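Long-range contacts in beta sliding clamp (Pseudomonas aeruginosa, PDB 6AMS), which probably encircles DNA as a ring-shaped head-to-tail homodimer, tethering DNA polymerases and other proteins and so giving replication its processivity: residues D48-L53 against I195-G200; V54-L59 against E230-S235. One frame throughout, in Å; residues are numbered along the deposited sequence.

Interaction 1: residues D48-L53 against I195-G200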
ATOM      1  N   ASP A  48       1.797 -11.462  21.322  1.00 33.43           N
ATOM      2  CA  ASP A  48       0.388 -11.415  20.940  1.00 32.87           C
ATOM      3  C   ASP A  48      -0.374 -12.608  21.521  1.00 36.09           C
ATOM      4  O   ASP A  48      -1.453 -12.943  21.029  1.00 41.63           O
ATOM      5  CB  ASP A  48       0.229 -11.366  19.422  1.00 31.60           C
ATOM      6  CG  ASP A  48       0.670 -12.640  18.746  1.00 31.29           C
ATOM      7  OD1 ASP A  48       1.161 -13.548  19.434  1.00 28.64           O
ATOM      8  OD2 ASP A  48       0.524 -12.730  17.515  1.00 34.82           O
ATOM      9  N   LEU A  49       0.279 -13.276  22.480  1.00 35.40           N
ATOM     10  CA  LEU A  49      -0.144 -14.466  23.252  1.00 37.04           C
ATOM     11  C   LEU A  49       0.051 -15.794  22.514  1.00 34.70           C
ATOM     12  O   LEU A  49      -0.193 -16.855  23.068  1.00 35.53           O
ATOM     13  CB  LEU A  49      -1.551 -14.375  23.879  1.00 39.87           C
ATOM     14  CG  LEU A  49      -1.911 -13.143  24.703  1.00 42.76           C
ATOM     15  CD1 LEU A  49      -3.413 -12.934  24.709  1.00 42.18           C
ATOM     16  CD2 LEU A  49      -1.375 -13.267  26.118  1.00 44.09           C
ATOM     17  N   GLU A  50       0.499 -15.723  21.268  1.00 32.69           N
ATOM     18  CA  GLU A  50       0.763 -16.912  20.482  1.00 32.57           C
ATOM     19  C   GLU A  50       2.250 -16.966  20.204  1.00 30.97           C
ATOM     20  O   GLU A  50       2.872 -18.020  20.206  1.00 29.10           O
ATOM     21  CB  GLU A  50      -0.003 -16.853  19.157  1.00 36.47           C
ATOM     22  CG  GLU A  50       0.333 -17.977  18.186  1.00 40.15           C
ATOM     23  CD  GLU A  50      -0.238 -17.767  16.792  1.00 43.81           C
ATOM     24  OE1 GLU A  50      -1.465 -17.583  16.661  1.00 45.59           O
ATOM     25  OE2 GLU A  50       0.544 -17.804  15.818  1.00 41.61           O
ATOM     26  N   VAL A  51       2.812 -15.786  19.999  1.00 30.27           N
ATOM     27  CA  VAL A  51       4.210 -15.626  19.669  1.00 29.86           C
ATOM     28  C   VAL A  51       4.868 -14.631  20.606  1.00 30.41           C
ATOM     29  O   VAL A  51       4.286 -13.609  20.931  1.00 32.75           O
ATOM     30  CB  VAL A  51       4.333 -15.137  18.208  1.00 29.73           C
ATOM     31  CG1 VAL A  51       5.712 -14.589  17.889  1.00 30.34           C
ATOM     32  CG2 VAL A  51       3.957 -16.245  17.247  1.00 31.45           C
ATOM     33  N   GLU A  52       6.058 -14.957  21.086  1.00 30.49           N
ATOM     34  CA  GLU A  52       6.802 -14.035  21.914  1.00 31.06           C
ATOM     35  C   GLU A  52       8.137 -13.763  21.232  1.00 29.40           C
ATOM     36  O   GLU A  52       8.818 -14.687  20.808  1.00 26.29           O
ATOM     37  CB  GLU A  52       7.019 -14.584  23.318  1.00 33.85           C
ATOM     38  CG  GLU A  52       7.440 -13.508  24.300  1.00 37.80           C
ATOM     39  CD  GLU A  52       7.765 -14.049  25.672  1.00 41.93           C
ATOM     40  OE1 GLU A  52       8.879 -14.571  25.860  1.00 40.90           O
ATOM     41  OE2 GLU A  52       6.909 -13.931  26.567  1.00 46.15           O
ATOM     42  N   LEU A  53       8.494 -12.494  21.104  1.00 26.30           N
ATOM     43  CA  LEU A  53       9.757 -12.120  20.490  1.00 25.99           C
ATOM     44  C   LEU A  53      10.597 -11.309  21.475  1.00 26.96           C
ATOM     45  O   LEU A  53      10.105 -10.379  22.105  1.00 26.60           O
ATOM     46  CB  LEU A  53       9.518 -11.351  19.194  1.00 26.67           C
ATOM     47  CG  LEU A  53      10.724 -11.059  18.302  1.00 28.43           C
ATOM     48  CD1 LEU A  53      11.517 -12.321  18.015  1.00 29.68           C
ATOM     49  CD2 LEU A  53      10.279 -10.401  17.011  1.00 29.21           C
ATOM     50  N   ILE A 195       3.210 -28.363  14.575  1.00 28.01           N
ATOM     51  CA  ILE A 195       2.364 -27.538  13.747  1.00 26.36           C
ATOM     52  C   ILE A 195       2.486 -26.119  14.288  1.00 25.78           C
ATOM     53  O   ILE A 195       2.026 -25.845  15.397  1.00 23.81           O
ATOM     54  CB  ILE A 195       0.895 -28.003  13.810  1.00 27.01           C
ATOM     55  CG1 ILE A 195       0.805 -29.485  13.446  1.00 27.52           C
ATOM     56  CG2 ILE A 195       0.061 -27.146  12.857  1.00 25.12           C
ATOM     57  CD1 ILE A 195      -0.486 -30.146  13.869  1.00 28.98           C
ATOM     58  N   VAL A 196       3.171 -25.273  13.539  1.00 24.93           N
ATOM     59  CA  VAL A 196       3.374 -23.906  13.936  1.00 27.04           C
ATOM     60  C   VAL A 196       2.263 -23.085  13.335  1.00 28.92           C
ATOM     61  O   VAL A 196       2.063 -23.116  12.131  1.00 28.19           O
ATOM     62  CB  VAL A 196       4.711 -23.372  13.397  1.00 25.63           C
ATOM     63  CG1 VAL A 196       4.933 -21.939  13.849  1.00 25.87           C
ATOM     64  CG2 VAL A 196       5.856 -24.264  13.832  1.00 24.60           C
ATOM     65  N   PRO A 197       1.467 -22.394  14.154  1.00 31.93           N
ATOM     66  CA  PRO A 197       0.395 -21.555  13.632  1.00 31.56           C
ATOM     67  C   PRO A 197       0.834 -20.567  12.564  1.00 28.98           C
ATOM     68  O   PRO A 197       1.904 -19.974  12.613  1.00 31.86           O
ATOM     69  CB  PRO A 197      -0.093 -20.813  14.874  1.00 34.14           C
ATOM     70  CG  PRO A 197       0.358 -21.641  16.033  1.00 35.12           C
ATOM     71  CD  PRO A 197       1.154 -22.805  15.517  1.00 34.06           C
ATOM     72  N   ARG A 198      -0.052 -20.401  11.601  1.00 28.98           N
ATOM     73  CA  ARG A 198       0.131 -19.530  10.457  1.00 31.11           C
ATOM     74  C   ARG A 198       0.819 -18.182  10.702  1.00 31.60           C
ATOM     75  O   ARG A 198       1.775 -17.849  10.014  1.00 30.16           O
ATOM     76  CB  ARG A 198      -1.230 -19.292   9.814  1.00 32.14           C
ATOM     77  CG  ARG A 198      -1.258 -18.081   8.920  1.00 32.71           C
ATOM     78  CD  ARG A 198      -2.652 -17.747   8.445  1.00 33.74           C
ATOM     79  NE  ARG A 198      -2.532 -16.942   7.245  1.00 35.01           N
ATOM     80  CZ  ARG A 198      -2.479 -17.452   6.027  1.00 33.30           C
ATOM     81  NH1 ARG A 198      -2.575 -18.762   5.858  1.00 32.76           N
ATOM     82  NH2 ARG A 198      -2.349 -16.652   4.982  1.00 32.42           N
ATOM     83  N   LYS A 199       0.336 -17.412  11.672  1.00 34.22           N
ATOM     84  CA  LYS A 199       0.903 -16.098  11.927  1.00 35.73           C
ATOM     85  C   LYS A 199       2.362 -16.193  12.377  1.00 31.65           C
ATOM     86  O   LYS A 199       3.210 -15.429  11.936  1.00 26.70           O
ATOM     87  CB  LYS A 199       0.060 -15.339  12.950  1.00 41.63           C
ATOM     88  CG  LYS A 199       0.273 -13.838  12.927  1.00 49.11           C
ATOM     89  CD  LYS A 199      -0.806 -13.115  13.712  1.00 53.46           C
ATOM     90  CE  LYS A 199      -0.547 -11.618  13.753  1.00 57.74           C
ATOM     91  NZ  LYS A 199      -1.565 -10.904  14.574  1.00 65.71           N
ATOM     92  N   GLY A 200       2.645 -17.147  13.254  1.00 31.41           N
ATOM     93  CA  GLY A 200       3.992 -17.338  13.750  1.00 29.59           C
ATOM     94  C   GLY A 200       5.013 -17.760  12.715  1.00 28.93           C
ATOM     95  O   GLY A 200       6.113 -17.233  12.685  1.00 30.41           O
TER

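Interaction 2: residues V54-L59 against E230-S235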
ATOM      1  N   VAL A  54      11.870 -11.665  21.593  1.00 26.32           N
ATOM      2  CA  VAL A  54      12.777 -10.980  22.503  1.00 23.69           C
ATOM      3  C   VAL A  54      14.017 -10.450  21.791  1.00 24.24           C
ATOM      4  O   VAL A  54      14.661 -11.159  21.025  1.00 24.11           O
ATOM      5  CB  VAL A  54      13.190 -11.893  23.671  1.00 23.05           C
ATOM      6  CG1 VAL A  54      14.159 -11.189  24.606  1.00 22.69           C
ATOM      7  CG2 VAL A  54      11.961 -12.364  24.425  1.00 22.80           C
ATOM      8  N   GLY A  55      14.332  -9.190  22.055  1.00 23.01           N
ATOM      9  CA  GLY A  55      15.484  -8.537  21.483  1.00 25.33           C
ATOM     10  C   GLY A  55      16.435  -8.138  22.591  1.00 27.73           C
ATOM     11  O   GLY A  55      16.005  -7.694  23.645  1.00 27.70           O
ATOM     12  N   ARG A  56      17.727  -8.332  22.361  1.00 31.68           N
ATOM     13  CA  ARG A  56      18.749  -7.987  23.342  1.00 30.86           C
ATOM     14  C   ARG A  56      19.737  -6.963  22.816  1.00 30.76           C
ATOM     15  O   ARG A  56      20.205  -7.066  21.693  1.00 29.76           O
ATOM     16  CB  ARG A  56      19.506  -9.233  23.786  1.00 31.09           C
ATOM     17  CG  ARG A  56      18.772 -10.061  24.816  1.00 35.21           C
ATOM     18  CD  ARG A  56      19.360 -11.453  24.920  1.00 37.43           C
ATOM     19  NE  ARG A  56      18.354 -12.399  25.377  1.00 41.28           N
ATOM     20  CZ  ARG A  56      17.576 -13.109  24.569  1.00 43.04           C
ATOM     21  NH1 ARG A  56      16.678 -13.938  25.080  1.00 41.22           N
ATOM     22  NH2 ARG A  56      17.696 -12.990  23.254  1.00 42.24           N
ATOM     23  N   VAL A  57      20.025  -5.954  23.623  1.00 33.40           N
ATOM     24  CA  VAL A  57      20.992  -4.935  23.250  1.00 33.77           C
ATOM     25  C   VAL A  57      21.933  -4.693  24.431  1.00 34.52           C
ATOM     26  O   VAL A  57      21.508  -4.705  25.575  1.00 39.05           O
ATOM     27  CB  VAL A  57      20.291  -3.643  22.778  1.00 36.62           C
ATOM     28  CG1 VAL A  57      19.305  -3.150  23.816  1.00 38.87           C
ATOM     29  CG2 VAL A  57      21.293  -2.568  22.397  1.00 35.69           C
ATOM     30  N   VAL A  58      23.215  -4.502  24.154  1.00 35.26           N
ATOM     31  CA  VAL A  58      24.190  -4.256  25.206  1.00 34.72           C
ATOM     32  C   VAL A  58      24.209  -2.774  25.543  1.00 33.70           C
ATOM     33  O   VAL A  58      24.218  -1.936  24.650  1.00 34.99           O
ATOM     34  CB  VAL A  58      25.595  -4.722  24.776  1.00 33.72           C
ATOM     35  CG1 VAL A  58      26.647  -4.302  25.788  1.00 33.21           C
ATOM     36  CG2 VAL A  58      25.612  -6.227  24.589  1.00 33.01           C
ATOM     37  N   LEU A  59      24.198  -2.449  26.832  1.00 32.64           N
ATOM     38  CA  LEU A  59      24.217  -1.048  27.258  1.00 31.93           C
ATOM     39  C   LEU A  59      25.648  -0.703  27.615  1.00 35.40           C
ATOM     40  O   LEU A  59      26.335  -1.527  28.207  1.00 35.87           O
ATOM     41  CB  LEU A  59      23.349  -0.864  28.495  1.00 31.11           C
ATOM     42  CG  LEU A  59      21.852  -1.179  28.353  1.00 30.70           C
ATOM     43  CD1 LEU A  59      21.182  -1.180  29.713  1.00 30.32           C
ATOM     44  CD2 LEU A  59      21.189  -0.187  27.414  1.00 30.90           C
ATOM     45  N   GLU A 230      20.556 -12.093  17.324  1.00 59.63           N
ATOM     46  CA  GLU A 230      19.693 -10.934  17.518  1.00 55.95           C
ATOM     47  C   GLU A 230      18.460 -11.176  18.371  1.00 49.76           C
ATOM     48  O   GLU A 230      18.151 -10.393  19.264  1.00 48.86           O
ATOM     49  CB  GLU A 230      19.195 -10.422  16.170  1.00 59.15           C
ATOM     50  CG  GLU A 230      20.260 -10.091  15.150  1.00 63.46           C
ATOM     51  CD  GLU A 230      19.645  -9.744  13.809  1.00 72.79           C
ATOM     52  OE1 GLU A 230      18.743 -10.485  13.369  1.00 82.61           O
ATOM     53  OE2 GLU A 230      20.051  -8.733  13.199  1.00 75.82           O
ATOM     54  N   PHE A 231      17.761 -12.269  18.100  1.00 42.88           N
ATOM     55  CA  PHE A 231      16.501 -12.535  18.769  1.00 36.60           C
ATOM     56  C   PHE A 231      16.219 -13.963  19.205  1.00 33.47           C
ATOM     57  O   PHE A 231      16.842 -14.907  18.743  1.00 34.05           O
ATOM     58  CB  PHE A 231      15.384 -12.146  17.801  1.00 34.72           C
ATOM     59  CG  PHE A 231      15.309 -13.035  16.595  1.00 30.76           C
ATOM     60  CD1 PHE A 231      14.651 -14.245  16.657  1.00 29.73           C
ATOM     61  CD2 PHE A 231      15.926 -12.676  15.415  1.00 30.68           C
ATOM     62  CE1 PHE A 231      14.592 -15.075  15.560  1.00 29.10           C
ATOM     63  CE2 PHE A 231      15.874 -13.500  14.310  1.00 30.23           C
ATOM     64  CZ  PHE A 231      15.206 -14.701  14.383  1.00 31.58           C
ATOM     65  N   THR A 232      15.262 -14.091  20.113  1.00 33.65           N
ATOM     66  CA  THR A 232      14.779 -15.385  20.565  1.00 34.85           C
ATOM     67  C   THR A 232      13.277 -15.337  20.307  1.00 31.95           C
ATOM     68  O   THR A 232      12.561 -14.499  20.842  1.00 31.34           O
ATOM     69  CB  THR A 232      15.094 -15.711  22.033  1.00 35.95           C
ATOM     70  OG1 THR A 232      14.608 -14.670  22.875  1.00 45.78           O
ATOM     71  CG2 THR A 232      16.580 -15.867  22.243  1.00 38.36           C
ATOM     72  N   PHE A 233      12.823 -16.243  19.460  1.00 28.93           N
ATOM     73  CA  PHE A 233      11.445 -16.325  19.033  1.00 28.12           C
ATOM     74  C   PHE A 233      10.777 -17.525  19.615  1.00 24.55           C
ATOM     75  O   PHE A 233      11.310 -18.531  19.612  1.00 24.00           O
ATOM     76  CB  PHE A 233      11.445 -16.382  17.507  1.00 30.34           C
ATOM     77  CG  PHE A 233      10.137 -16.757  16.867  1.00 33.29           C
ATOM     78  CD1 PHE A 233       9.743 -18.057  16.776  1.00 35.75           C
ATOM     79  CD2 PHE A 233       9.372 -15.820  16.242  1.00 35.17           C
ATOM     80  CE1 PHE A 233       8.581 -18.405  16.160  1.00 36.54           C
ATOM     81  CE2 PHE A 233       8.217 -16.163  15.604  1.00 37.61           C
ATOM     82  CZ  PHE A 233       7.814 -17.453  15.567  1.00 37.50           C
ATOM     83  N   THR A 234       9.595 -17.388  20.150  1.00 25.35           N
ATOM     84  CA  THR A 234       8.871 -18.517  20.698  1.00 26.58           C
ATOM     85  C   THR A 234       7.428 -18.481  20.246  1.00 25.38           C
ATOM     86  O   THR A 234       6.777 -17.454  20.315  1.00 24.52           O
ATOM     87  CB  THR A 234       8.945 -18.535  22.245  1.00 26.96           C
ATOM     88  OG1 THR A 234      10.308 -18.652  22.647  1.00 25.87           O
ATOM     89  CG2 THR A 234       8.223 -19.746  22.798  1.00 28.43           C
ATOM     90  N   SER A 235       6.943 -19.609  19.759  1.00 27.84           N
ATOM     91  CA  SER A 235       5.568 -19.706  19.278  1.00 27.63           C
ATOM     92  C   SER A 235       4.921 -20.860  19.983  1.00 27.77           C
ATOM     93  O   SER A 235       5.545 -21.884  20.165  1.00 30.20           O
ATOM     94  CB  SER A 235       5.538 -19.914  17.758  1.00 25.76           C
ATOM     95  OG  SER A 235       4.213 -20.065  17.327  1.00 24.48           O
TER

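Interaction 1: residues D48-L53 against I195-G200
The carboxylate of Glu-50 lies with one face over the ring of Pro-197: CB of Pro-197 sits 3.6 Å from CD of Glu-50 and 3.2 Å from OE2 of Glu-50, well above the carboxylate plane. CB of Lys-199 approaches OE2 from the other side of that plane, and the backbone N of Gly-200 reaches the same oxygen. This last contact is a weak hydrogen bond, 3.4 Å from Gly-200 N to Glu-50 OE2 and bent to 132° at the hydrogen. With CG anti to the backbone N (chi1 173°) and CD continuing the extended chain, Glu-50 reaches the first turn of helix 198-207, whose N-terminal end may favour the negative charge. Pro-197 is the N-cap residue of that helix.

Asp-48 and Lys-199 come from opposite directions, and Asp-48 OD2 ends alongside the far part of the lysine chain, as near to CD as to NZ. The 4.0 Å between Asp-48 OD2 and Lys-199 NZ is too long for a salt bridge. Asp-48 OD1 accepts from Val-51 N at 2.8 Å, nearly along the C-O axis (an Asx motif), and from Glu-50 N at 2.9 Å, from above the carboxylate plane (an Asx turn). Two bonds thus hold OD1 and should limit rotation of the group. Deeper in, CG2 of Val-51 rests 3.7 Å from the bare CA of Gly-200.

Here the turn between strands 41-47 and 51-58 meets the junction of strand 192-197 with helix 198-207. Val-51 also packs on Phe-233 and Ser-235 of the neighbouring strand 231-236, while Pro-197 touches Val-238 in the loop beyond.

Interaction 2: residues V54-L59 against E230-S235
Thr-232 stands beside Val-54 on the same face of the sheet, and its side chain touches both that valine and the guanidinium of Arg-56. Its CB lies at the edge of the guanidinium, in plane, 3.9 Å from Arg-56 NH1. From CB one branch carries OG1, set between the backbone N and the carbonyl carbon (chi1 55°). There it meets Val-54 CB at 3.2 Å and accepts a hydrogen bond from Arg-56 NH1, 3.1 Å long with 153° at the hydrogen; the hydroxyl is tilted only modestly from the guanidinium plane. The other branch, CG2, ends against the same terminal nitrogens, 3.2 Å from Arg-56 NH2.

The arginine gets there by an extended run from CG to NE, crossing Thr-232 at about a right angle. CG1 of Val-54 covers one guanidinium face, 3.7 Å above the plane and offset toward the rim, so valine and threonine together hold the flat group. Gln-41 and Ser-43 of strand 41-47 also touch Arg-56.

Beneath these side chains Val-54 and Thr-232 form an antiparallel hydrogen-bonded pair, with Val-54 N to Thr-232 O at 3.0 Å and Thr-232 N to Val-54 O at 3.1 Å. Gly-55 and Phe-231 follow as a non-hydrogen-bonded pair, whose phenylalanine lies on the opposite face and packs on Leu-16 of helix 7-18. The N-to-C directions of the short segments 54-58 and 231-235 differ by 167°, close to antiparallel. Strands 51-58 and 231-236 come from the N-terminal and central domains, and their pairing makes one continuous antiparallel sheet across the domain boundary, the arrangement by which successive domains of a sliding clamp are joined into a ring.

Both interactions connect the N-terminal and central domains and share strand 51-58, with centres about 16 Å apart. Interaction 2 is regular sheet pairing by main-chain bonds, with an arginine-threonine bond and a valine on one face. Interaction 1, at the strand's beginning, joins a turn to a helix start with a weak bond, a charge pair just beyond salt-bridge range and a little apolar packing. Each is partly buried, with Val-51 and Gly-200 buried in the first, Gly-55 and Phe-231 in the second. Between them, Glu-52 N lies 2.7 Å from Thr-234 O, a probable hydrogen bond, and Phe-233 packs by its CZ against Gly-200 O at 3.4 Å.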